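Local coordinates for protein APL1 (Anopheles gambiae, PDB 3O6N) that probably pairs with the leucine-rich repeat protein LRIM1 in a complex that regulates complement-like immunity in the mosquito, at residues L60-D66 with Y87-A92. Numbering follows the deposited sequence.
Sequences LPAALLD and YAFAYA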
loop_
_atom_site.group_PDB
_atom_site.type_symbol
_atom_site.label_atom_id
_atom_site.label_comp_id
_atom_site.label_asym_id
_atom_site.label_seq_id
_atom_site.Cartn_x
_atom_site.Cartn_y
_atom_site.Cartn_z
ATOM N N LEU A 60 -30.521 1.449 -3.992
ATOM C CA LEU A 60 -30.709 1.863 -2.607
ATOM C C LEU A 60 -31.830 2.898 -2.522
ATOM O O LEU A 60 -31.709 3.989 -3.076
ATOM C CB LEU A 60 -29.412 2.447 -2.047
ATOM C CG LEU A 60 -29.432 2.824 -0.563
ATOM C CD1 LEU A 60 -29.552 1.577 0.313
ATOM C CD2 LEU A 60 -28.195 3.623 -0.203
ATOM N N PRO A 61 -32.927 2.557 -1.827
ATOM C CA PRO A 61 -34.118 3.416 -1.766
ATOM C C PRO A 61 -34.038 4.480 -0.677
ATOM O O PRO A 61 -33.369 4.280 0.333
ATOM C CB PRO A 61 -35.233 2.423 -1.425
ATOM C CG PRO A 61 -34.545 1.389 -0.580
ATOM C CD PRO A 61 -33.123 1.285 -1.106
ATOM N N ALA A 62 -34.730 5.595 -0.885
ATOM C CA ALA A 62 -34.817 6.644 0.123
ATOM C C ALA A 62 -35.603 6.174 1.347
ATOM O O ALA A 62 -35.442 6.707 2.445
ATOM C CB ALA A 62 -35.459 7.892 -0.468
ATOM N N ALA A 63 -36.449 5.169 1.148
ATOM C CA ALA A 63 -37.335 4.683 2.203
ATOM C C ALA A 63 -36.588 4.212 3.447
ATOM O O ALA A 63 -37.112 4.297 4.555
ATOM C CB ALA A 63 -38.237 3.576 1.674
ATOM N N LEU A 64 -35.367 3.715 3.267
ATOM C CA LEU A 64 -34.604 3.176 4.388
ATOM C C LEU A 64 -34.306 4.241 5.436
ATOM O O LEU A 64 -34.717 4.118 6.588
ATOM C CB LEU A 64 -33.299 2.533 3.905
ATOM C CG LEU A 64 -32.340 2.076 5.005
ATOM C CD1 LEU A 64 -33.006 1.062 5.932
ATOM C CD2 LEU A 64 -31.068 1.501 4.397
ATOM N N LEU A 65 -33.589 5.286 5.032
ATOM C CA LEU A 65 -33.208 6.350 5.955
ATOM C C LEU A 65 -34.316 7.381 6.168
ATOM O O LEU A 65 -34.228 8.222 7.062
ATOM C CB LEU A 65 -31.913 7.027 5.497
ATOM C CG LEU A 65 -30.697 6.100 5.523
ATOM C CD1 LEU A 65 -29.467 6.772 4.912
ATOM C CD2 LEU A 65 -30.409 5.630 6.948
ATOM N N ASP A 66 -35.358 7.319 5.346
ATOM C CA ASP A 66 -36.540 8.137 5.593
ATOM C C ASP A 66 -37.259 7.627 6.839
ATOM O O ASP A 66 -37.916 8.391 7.542
ATOM C CB ASP A 66 -37.482 8.120 4.388
ATOM C CG ASP A 66 -37.048 9.081 3.294
ATOM O OD1 ASP A 66 -35.914 9.599 3.367
ATOM O OD2 ASP A 66 -37.843 9.314 2.357
ATOM N N TYR A 87 -32.033 10.927 -3.367
ATOM C CA TYR A 87 -32.291 11.451 -2.029
ATOM C C TYR A 87 -32.155 10.407 -0.925
ATOM O O TYR A 87 -32.644 10.604 0.187
ATOM C CB TYR A 87 -33.660 12.133 -1.989
ATOM C CG TYR A 87 -33.772 13.205 -3.045
ATOM C CD1 TYR A 87 -33.049 14.385 -2.935
ATOM C CD2 TYR A 87 -34.571 13.025 -4.166
ATOM C CE1 TYR A 87 -33.129 15.366 -3.902
ATOM C CE2 TYR A 87 -34.659 14.003 -5.141
ATOM C CZ TYR A 87 -33.936 15.172 -5.002
ATOM O OH TYR A 87 -34.016 16.151 -5.966
ATOM N N ALA A 88 -31.465 9.313 -1.232
ATOM C CA ALA A 88 -31.282 8.227 -0.274
ATOM C C ALA A 88 -30.721 8.710 1.063
ATOM O O ALA A 88 -31.101 8.202 2.118
ATOM C CB ALA A 88 -30.385 7.137 -0.864
ATOM N N PHE A 89 -29.823 9.690 1.018
ATOM C CA PHE A 89 -29.183 10.180 2.237
ATOM C C PHE A 89 -29.661 11.566 2.672
ATOM O O PHE A 89 -28.919 12.317 3.310
ATOM C CB PHE A 89 -27.658 10.153 2.088
ATOM C CG PHE A 89 -27.086 8.764 1.994
ATOM C CD1 PHE A 89 -26.669 8.095 3.133
ATOM C CD2 PHE A 89 -26.975 8.126 0.770
ATOM C CE1 PHE A 89 -26.146 6.813 3.054
ATOM C CE2 PHE A 89 -26.452 6.844 0.680
ATOM C CZ PHE A 89 -26.037 6.189 1.824
ATOM N N ALA A 90 -30.907 11.889 2.343
ATOM C CA ALA A 90 -31.494 13.171 2.727
ATOM C C ALA A 90 -31.618 13.318 4.246
ATOM O O ALA A 90 -31.330 14.380 4.799
ATOM C CB ALA A 90 -32.855 13.352 2.060
ATOM N N TYR A 91 -32.041 12.247 4.914
ATOM C CA TYR A 91 -32.197 12.255 6.368
ATOM C C TYR A 91 -31.092 11.463 7.063
ATOM O O TYR A 91 -31.355 10.725 8.011
ATOM C CB TYR A 91 -33.556 11.669 6.762
ATOM C CG TYR A 91 -34.747 12.494 6.326
ATOM C CD1 TYR A 91 -35.381 13.355 7.213
ATOM C CD2 TYR A 91 -35.240 12.409 5.030
ATOM C CE1 TYR A 91 -36.472 14.110 6.820
ATOM C CE2 TYR A 91 -36.329 13.161 4.628
ATOM C CZ TYR A 91 -36.942 14.008 5.528
ATOM O OH TYR A 91 -38.026 14.758 5.134
ATOM N N ALA A 92 -29.857 11.618 6.600
ATOM C CA ALA A 92 -28.751 10.829 7.130
ATOM C C ALA A 92 -27.871 11.632 8.084
ATOM O O ALA A 92 -26.720 11.273 8.322
ATOM C CB ALA A 92 -27.918 10.264 5.989
HETATM O O HOH W 1 -32.248 5.435 2.571
HETATM O O HOH W 2 -33.061 9.765 3.632
HETATM O O HOH W 3 -35.270 11.230 0.867
#
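Tyr-87 meets Ala-62 through its backbone, the Ala-62 methyl lying over the Tyr-87 carbonyl, where two neighbouring coils of the leucine-rich repeat solenoid stack along its convex side. A water bonded to Tyr-87 O (2.8 Å) also donates to Asp-66 OD1. At Ala-88 the backbones come closest, CA to CA of Ala-62 3.9 Å, a spacing that small side chains permit. Ala-88 O takes hydrogen bonds from two waters: one also bonds Pro-61 O and Leu-65 N, the other Asp-66 OD1 and Tyr-91 N. Waters thus carry the polar links between 60-66 and 87-92; just before 87-92, Leu-60 bonds directly to Glu-83 and Asp-85. Phe-89 turns its ring into the core, which Leu-74 helps to line. Leu-60, with CG anti to its own nitrogen (chi1 -175°), brings CD2 to Phe-89 CE2 at 3.8 Å, while Leu-65 CD1 reaches the ring obliquely from the same side, at CD1, across from CE2 (3.6 Å). Toward the surface, Tyr-91 rests its CB against Leu-65 O, and Arg-69 makes a cation-pi contact with its ring. The Asp-66 carboxylate stands steeply to that ring, planes 79° apart, with OD1 3.3 Å from Tyr-91 CD2. The Ala-92 methyl, in plane at the Phe-89 ring's edge, lies 4.0 Å from Leu-65 CD1.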